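Long-range contact in ribonuclease (Chelonia mydas, PDB 2ZPO), which probably cleaves single- and double-stranded RNA on the 3' side of pyrimidine nucleotides: residues L8-T17 against Y25-M35. Residues are numbered along the deposited sequence; the frame is centred on the assembly and turned at random.
Sequences LRQHVDYPRT and YCNQMMQRRGM. With SO4 (sulfate ion), chain B.
R33 reaches the carbonyls of R9 and V12 at and just past the C-terminal end of helix 3-11, where carbonyls of the last turn generally lack helical N-H partners and suit a cationic donor. Its NH1 bonds R9 O at 2.8 Å and, also at 2.8 Å, V12 O, which NH2 grips as well, in the carbonyl plane on a lone pair. The chain bends at chi2 (-59°) as it passes R9 O, which sets the guanidinium with both acceptors in its plane. A leucine in its place would probably leave V12 O without both its nitrogen donors here and the helix end without a compensating charge. R9 replies through NH1 to R33 O (3.0 Å), while its NE is salt-bridged to E1.

A second charged group, the carboxylate of D13, forms a long salt bridge to R33 NH2 (3.5 Å) and takes a very short hydrogen bond from Y25 OH to OD2 (2.5 Å). T17 secures both oxygens from within the same loop, OG1 bonding OD1 and the backbone N bonding OD2, so this buried acid is well satisfied.

Stacking holds the Y25 ring: the R16 guanidinium lies flat on one face, planes 16° apart, as a cation-pi pair, its NH2 also bonded to T79, while M29 CG covers the opposite face. M29 SD then packs on T17 CB, and M35 SD on Q10 CG (3.8 Å).

G34, with positive phi, closes helix 22-32 in a Schellman motif; a CB there would jam against R33 O, which calls for glycine. The contact joins the first two helices of the pancreatic ribonuclease fold beside the active site, where H11, the probable proton acceptor, binds a sulfate through NE2.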
ATOM      1  N   LEU A   8       3.670   7.275  -0.104  1.00 14.77           N
ATOM      2  CA  LEU A   8       2.337   7.784   0.202  1.00 14.84           C
ATOM      3  C   LEU A   8       1.379   7.632  -0.983  1.00 14.63           C
ATOM      4  O   LEU A   8       0.233   7.254  -0.806  1.00 14.59           O
ATOM      5  CB  LEU A   8       2.401   9.265   0.609  1.00 15.20           C
ATOM      6  CG  LEU A   8       3.255   9.618   1.819  1.00 18.57           C
ATOM      7  CD1 LEU A   8       2.985  11.082   2.155  1.00 19.97           C
ATOM      8  CD2 LEU A   8       2.992   8.746   3.017  1.00 16.15           C
ATOM      9  N   ARG A   9       1.858   7.948  -2.189  1.00 14.15           N
ATOM     10  CA  ARG A   9       0.983   7.912  -3.358  1.00 15.09           C
ATOM     11  C   ARG A   9       0.491   6.500  -3.629  1.00 15.00           C
ATOM     12  O   ARG A   9      -0.695   6.293  -3.895  1.00 15.68           O
ATOM     13  CB  ARG A   9       1.741   8.431  -4.591  1.00 15.56           C
ATOM     14  CG  ARG A   9       0.973   8.259  -5.913  1.00 16.57           C
ATOM     15  CD  ARG A   9       1.688   8.939  -7.094  1.00 15.93           C
ATOM     16  NE  ARG A   9       3.073   8.513  -7.300  1.00 19.24           N
ATOM     17  CZ  ARG A   9       3.430   7.425  -7.977  1.00 20.23           C
ATOM     18  NH1 ARG A   9       2.503   6.646  -8.510  1.00 20.82           N
ATOM     19  NH2 ARG A   9       4.720   7.118  -8.117  1.00 22.44           N
ATOM     20  N   GLN A  10       1.401   5.541  -3.538  1.00 16.04           N
ATOM     21  CA  GLN A  10       1.111   4.145  -3.828  1.00 15.82           C
ATOM     22  C   GLN A  10       0.370   3.412  -2.684  1.00 16.59           C
ATOM     23  O   GLN A  10      -0.467   2.532  -2.960  1.00 16.76           O
ATOM     24  CB  GLN A  10       2.387   3.378  -4.188  1.00 15.98           C
ATOM     25  CG  GLN A  10       2.988   3.785  -5.545  1.00 17.24           C
ATOM     26  CD  GLN A  10       4.023   2.826  -6.076  1.00 21.31           C
ATOM     27  OE1 GLN A  10       3.988   2.465  -7.254  1.00 24.70           O
ATOM     28  NE2 GLN A  10       4.961   2.430  -5.241  1.00 18.79           N
ATOM     29  N   HIS A  11       0.644   3.798  -1.428  1.00 15.40           N
ATOM     30  CA  HIS A  11       0.262   2.926  -0.288  1.00 15.47           C
ATOM     31  C   HIS A  11      -0.542   3.538   0.860  1.00 15.67           C
ATOM     32  O   HIS A  11      -0.915   2.811   1.796  1.00 16.91           O
ATOM     33  CB  HIS A  11       1.504   2.236   0.287  1.00 14.37           C
ATOM     34  CG  HIS A  11       2.233   1.376  -0.699  1.00 15.85           C
ATOM     35  ND1 HIS A  11       1.692   0.222  -1.236  1.00 13.73           N
ATOM     36  CD2 HIS A  11       3.450   1.521  -1.270  1.00 16.12           C
ATOM     37  CE1 HIS A  11       2.557  -0.317  -2.080  1.00 16.04           C
ATOM     38  NE2 HIS A  11       3.639   0.449  -2.112  1.00 16.00           N
ATOM     39  N   VAL A  12      -0.795   4.843   0.835  1.00 15.28           N
ATOM     40  CA  VAL A  12      -1.504   5.483   1.942  1.00 15.76           C
ATOM     41  C   VAL A  12      -2.844   6.066   1.449  1.00 17.27           C
ATOM     42  O   VAL A  12      -2.877   6.933   0.556  1.00 17.42           O
ATOM     43  CB  VAL A  12      -0.630   6.552   2.668  1.00 15.36           C
ATOM     44  CG1 VAL A  12      -1.428   7.226   3.783  1.00 15.92           C
ATOM     45  CG2 VAL A  12       0.668   5.928   3.215  1.00 17.13           C
ATOM     46  N   ASP A  13      -3.943   5.582   2.024  1.00 17.06           N
ATOM     47  CA  ASP A  13      -5.265   6.113   1.698  1.00 18.14           C
ATOM     48  C   ASP A  13      -6.005   6.305   2.999  1.00 19.26           C
ATOM     49  O   ASP A  13      -6.611   5.373   3.520  1.00 18.35           O
ATOM     50  CB  ASP A  13      -6.027   5.180   0.771  1.00 17.99           C
ATOM     51  CG  ASP A  13      -7.420   5.698   0.441  1.00 18.74           C
ATOM     52  OD1 ASP A  13      -7.555   6.932   0.279  1.00 19.28           O
ATOM     53  OD2 ASP A  13      -8.351   4.871   0.342  1.00 17.27           O
ATOM     54  N   TYR A  14      -5.919   7.522   3.527  1.00 20.91           N
ATOM     55  CA  TYR A  14      -6.482   7.801   4.834  1.00 22.05           C
ATOM     56  C   TYR A  14      -7.054   9.227   4.925  1.00 23.18           C
ATOM     57  O   TYR A  14      -6.328  10.173   4.647  1.00 23.77           O
ATOM     58  CB  TYR A  14      -5.409   7.605   5.913  1.00 21.75           C
ATOM     59  CG  TYR A  14      -5.934   8.041   7.252  1.00 23.00           C
ATOM     60  CD1 TYR A  14      -6.762   7.197   7.997  1.00 24.55           C
ATOM     61  CD2 TYR A  14      -5.656   9.321   7.735  1.00 22.34           C
ATOM     62  CE1 TYR A  14      -7.292   7.613   9.212  1.00 26.57           C
ATOM     63  CE2 TYR A  14      -6.183   9.748   8.946  1.00 24.28           C
ATOM     64  CZ  TYR A  14      -6.986   8.880   9.673  1.00 25.49           C
ATOM     65  OH  TYR A  14      -7.487   9.292  10.875  1.00 29.98           O
ATOM     66  N   PRO A  15      -8.341   9.363   5.345  1.00 24.52           N
ATOM     67  CA  PRO A  15      -9.295   8.264   5.594  1.00 25.17           C
ATOM     68  C   PRO A  15      -9.547   7.473   4.311  1.00 24.99           C
ATOM     69  O   PRO A  15      -9.274   7.999   3.217  1.00 26.37           O
ATOM     70  CB  PRO A  15     -10.591   8.986   6.034  1.00 25.56           C
ATOM     71  CG  PRO A  15     -10.138  10.383   6.431  1.00 25.86           C
ATOM     72  CD  PRO A  15      -8.936  10.691   5.613  1.00 25.32           C
ATOM     73  N   ARG A  16     -10.021   6.230   4.465  1.00 25.20           N
ATOM     74  CA  ARG A  16     -10.288   5.366   3.322  0.60 24.41           C
ATOM     75  C   ARG A  16     -11.229   6.062   2.346  1.00 24.76           C
ATOM     76  O   ARG A  16     -12.220   6.695   2.758  1.00 25.25           O
ATOM     77  CB  ARG A  16     -10.872   4.038   3.794  0.60 24.68           C
ATOM     78  CG  ARG A  16     -10.875   2.978   2.710  0.60 24.34           C
ATOM     79  CD  ARG A  16     -11.372   1.654   3.230  0.60 24.13           C
ATOM     80  NE  ARG A  16     -11.079   0.583   2.286  0.60 21.07           N
ATOM     81  CZ  ARG A  16     -11.897   0.184   1.318  0.60 19.78           C
ATOM     82  NH1 ARG A  16     -13.094   0.753   1.161  0.60 21.35           N
ATOM     83  NH2 ARG A  16     -11.532  -0.800   0.520  0.60 14.87           N
ATOM     84  N   THR A  17     -10.889   5.992   1.063  1.00 23.70           N
ATOM     85  CA  THR A  17     -11.719   6.576   0.013  1.00 23.96           C
ATOM     86  C   THR A  17     -12.974   5.734  -0.148  1.00 24.30           C
ATOM     87  O   THR A  17     -12.915   4.509  -0.176  1.00 23.67           O
ATOM     88  CB  THR A  17     -10.911   6.688  -1.301  1.00 23.73           C
ATOM     89  OG1 THR A  17      -9.865   7.628  -1.111  1.00 21.94           O
ATOM     90  CG2 THR A  17     -11.786   7.130  -2.493  1.00 24.63           C
ATOM     91  N   TYR A  25     -13.320   0.018  -5.657  1.00 18.43           N
ATOM     92  CA  TYR A  25     -12.263   0.711  -4.911  1.00 17.37           C
ATOM     93  C   TYR A  25     -10.925   0.520  -5.639  1.00 17.18           C
ATOM     94  O   TYR A  25     -10.207   1.479  -5.952  1.00 17.15           O
ATOM     95  CB  TYR A  25     -12.164   0.163  -3.487  1.00 17.82           C
ATOM     96  CG  TYR A  25     -11.033   0.794  -2.714  1.00 17.18           C
ATOM     97  CD1 TYR A  25      -9.753   0.244  -2.759  1.00 15.11           C
ATOM     98  CD2 TYR A  25     -11.239   1.948  -1.958  1.00 16.67           C
ATOM     99  CE1 TYR A  25      -8.717   0.827  -2.055  1.00 15.56           C
ATOM    100  CE2 TYR A  25     -10.205   2.562  -1.249  1.00 17.43           C
ATOM    101  CZ  TYR A  25      -8.936   2.001  -1.315  1.00 14.99           C
ATOM    102  OH  TYR A  25      -7.906   2.610  -0.624  1.00 14.25           O
ATOM    103  N   CYS A  26     -10.590  -0.744  -5.883  1.00 17.50           N
ATOM    104  CA  CYS A  26      -9.302  -1.062  -6.503  1.00 16.94           C
ATOM    105  C   CYS A  26      -9.143  -0.472  -7.905  1.00 17.76           C
ATOM    106  O   CYS A  26      -8.133   0.123  -8.235  1.00 16.49           O
ATOM    107  CB  CYS A  26      -9.102  -2.567  -6.491  1.00 17.88           C
ATOM    108  SG  CYS A  26      -8.680  -3.214  -4.875  1.00 17.89           S
ATOM    109  N   ASN A  27     -10.185  -0.616  -8.726  1.00 17.63           N
ATOM    110  CA  ASN A  27     -10.142  -0.086 -10.055  1.00 18.61           C
ATOM    111  C   ASN A  27      -9.912   1.436 -10.069  1.00 18.02           C
ATOM    112  O   ASN A  27      -9.063   1.947 -10.804  1.00 18.51           O
ATOM    113  CB  ASN A  27     -11.430  -0.481 -10.776  1.00 18.72           C
ATOM    114  CG  ASN A  27     -11.436  -1.962 -11.172  1.00 20.15           C
ATOM    115  OD1 ASN A  27     -10.364  -2.583 -11.330  1.00 21.45           O
ATOM    116  ND2 ASN A  27     -12.629  -2.528 -11.374  1.00 20.99           N
ATOM    117  N   GLN A  28     -10.645   2.137  -9.210  1.00 19.18           N
ATOM    118  CA  GLN A  28     -10.537   3.589  -9.132  1.00 18.36           C
ATOM    119  C   GLN A  28      -9.192   4.034  -8.559  1.00 18.22           C
ATOM    120  O   GLN A  28      -8.542   4.934  -9.076  1.00 18.25           O
ATOM    121  CB  GLN A  28     -11.684   4.147  -8.273  1.00 19.01           C
ATOM    122  CG  GLN A  28     -13.045   3.961  -8.937  1.00 21.92           C
ATOM    123  CD  GLN A  28     -14.228   4.529  -8.123  1.00 24.75           C
ATOM    124  OE1 GLN A  28     -14.244   4.493  -6.892  1.00 27.03           O
ATOM    125  NE2 GLN A  28     -15.240   5.025  -8.836  1.00 26.05           N
ATOM    126  N   MET A  29      -8.771   3.388  -7.483  1.00 16.98           N
ATOM    127  CA  MET A  29      -7.608   3.881  -6.724  1.00 16.19           C
ATOM    128  C   MET A  29      -6.312   3.565  -7.476  1.00 15.55           C
ATOM    129  O   MET A  29      -5.384   4.377  -7.504  1.00 14.45           O
ATOM    130  CB  MET A  29      -7.606   3.293  -5.305  1.00 16.49           C
ATOM    131  CG  MET A  29      -8.707   3.802  -4.401  1.00 19.13           C
ATOM    132  SD  MET A  29      -8.611   5.577  -4.060  1.00 24.10           S
ATOM    133  CE  MET A  29      -6.903   5.772  -3.624  1.00 26.77           C
ATOM    134  N   MET A  30      -6.264   2.400  -8.119  1.00 14.81           N
ATOM    135  CA  MET A  30      -5.071   2.034  -8.891  1.00 14.76           C
ATOM    136  C   MET A  30      -4.838   3.046  -9.997  1.00 15.11           C
ATOM    137  O   MET A  30      -3.712   3.394 -10.282  1.00 15.55           O
ATOM    138  CB  MET A  30      -5.200   0.619  -9.446  1.00 14.61           C
ATOM    139  CG  MET A  30      -5.093  -0.484  -8.378  1.00 14.01           C
ATOM    140  SD  MET A  30      -3.575  -0.458  -7.370  1.00 15.84           S
ATOM    141  CE  MET A  30      -2.377  -1.116  -8.530  1.00 17.31           C
ATOM    142  N   GLN A  31      -5.919   3.520 -10.598  1.00 15.95           N
ATOM    143  CA  GLN A  31      -5.796   4.541 -11.648  1.00 17.44           C
ATOM    144  C   GLN A  31      -5.479   5.923 -11.076  1.00 16.96           C
ATOM    145  O   GLN A  31      -4.529   6.571 -11.515  1.00 18.78           O
ATOM    146  CB  GLN A  31      -7.081   4.625 -12.467  1.00 17.03           C
ATOM    147  CG  GLN A  31      -6.984   5.659 -13.582  1.00 19.95           C
ATOM    148  CD  GLN A  31      -8.157   5.634 -14.532  1.00 25.04           C
ATOM    149  OE1 GLN A  31      -8.852   4.626 -14.659  1.00 27.47           O
ATOM    150  NE2 GLN A  31      -8.373   6.746 -15.229  1.00 23.51           N
ATOM    151  N   ARG A  32      -6.276   6.353 -10.093  1.00 19.05           N
ATOM    152  CA  ARG A  32      -6.120   7.684  -9.476  1.00 19.26           C
ATOM    153  C   ARG A  32      -4.695   7.913  -8.964  1.00 19.59           C
ATOM    154  O   ARG A  32      -4.126   9.023  -9.094  1.00 20.62           O
ATOM    155  CB  ARG A  32      -7.139   7.873  -8.330  1.00 19.64           C
ATOM    156  CG  ARG A  32      -8.589   8.073  -8.778  1.00 20.96           C
ATOM    157  CD  ARG A  32      -9.564   8.117  -7.585  1.00 25.65           C
ATOM    158  NE  ARG A  32     -10.960   8.250  -8.021  1.00 29.10           N
ATOM    159  CZ  ARG A  32     -12.016   7.973  -7.257  1.00 31.43           C
ATOM    160  NH1 ARG A  32     -11.843   7.533  -6.010  1.00 32.01           N
ATOM    161  NH2 ARG A  32     -13.251   8.119  -7.736  1.00 32.52           N
ATOM    162  N   ARG A  33      -4.102   6.849  -8.416  1.00 18.28           N
ATOM    163  CA  ARG A  33      -2.784   6.928  -7.801  1.00 17.62           C
ATOM    164  C   ARG A  33      -1.621   6.666  -8.762  1.00 18.09           C
ATOM    165  O   ARG A  33      -0.485   6.526  -8.329  1.00 19.22           O
ATOM    166  CB  ARG A  33      -2.714   5.988  -6.586  1.00 16.98           C
ATOM    167  CG  ARG A  33      -3.664   6.338  -5.475  1.00 16.17           C
ATOM    168  CD  ARG A  33      -3.418   7.754  -4.925  1.00 15.66           C
ATOM    169  NE  ARG A  33      -4.294   8.011  -3.774  1.00 17.26           N
ATOM    170  CZ  ARG A  33      -3.960   7.753  -2.504  1.00 13.84           C
ATOM    171  NH1 ARG A  33      -2.771   7.254  -2.229  1.00 15.80           N
ATOM    172  NH2 ARG A  33      -4.805   8.029  -1.519  1.00 14.63           N
ATOM    173  N   GLY A  34      -1.906   6.575 -10.059  1.00 18.31           N
ATOM    174  CA  GLY A  34      -0.816   6.555 -11.048  1.00 19.40           C
ATOM    175  C   GLY A  34      -0.245   5.180 -11.315  1.00 19.17           C
ATOM    176  O   GLY A  34       0.865   5.056 -11.807  1.00 19.96           O
ATOM    177  N   MET A  35      -1.005   4.142 -10.977  1.00 18.77           N
ATOM    178  CA  MET A  35      -0.508   2.770 -11.041  1.00 18.39           C
ATOM    179  C   MET A  35      -1.064   1.919 -12.210  1.00 19.31           C
ATOM    180  O   MET A  35      -0.872   0.699 -12.258  1.00 18.09           O
ATOM    181  CB  MET A  35      -0.691   2.088  -9.675  1.00 18.36           C
ATOM    182  CG  MET A  35       0.347   2.542  -8.654  1.00 16.96           C
ATOM    183  SD  MET A  35       0.095   1.751  -7.031  1.00 18.47           S
ATOM    184  CE  MET A  35      -1.369   2.617  -6.478  1.00 18.08           C
TER
HETATM  185  S   SO4 B 120       6.778  -0.513  -3.510  1.00 31.24           S
HETATM  186  O1  SO4 B 120       5.559  -0.188  -4.246  1.00 31.31           O
HETATM  187  O2  SO4 B 120       7.512  -1.601  -4.155  1.00 35.13           O
HETATM  188  O3  SO4 B 120       7.679   0.658  -3.408  1.00 32.24           O
HETATM  189  O4  SO4 B 120       6.416  -0.991  -2.188  1.00 29.13           O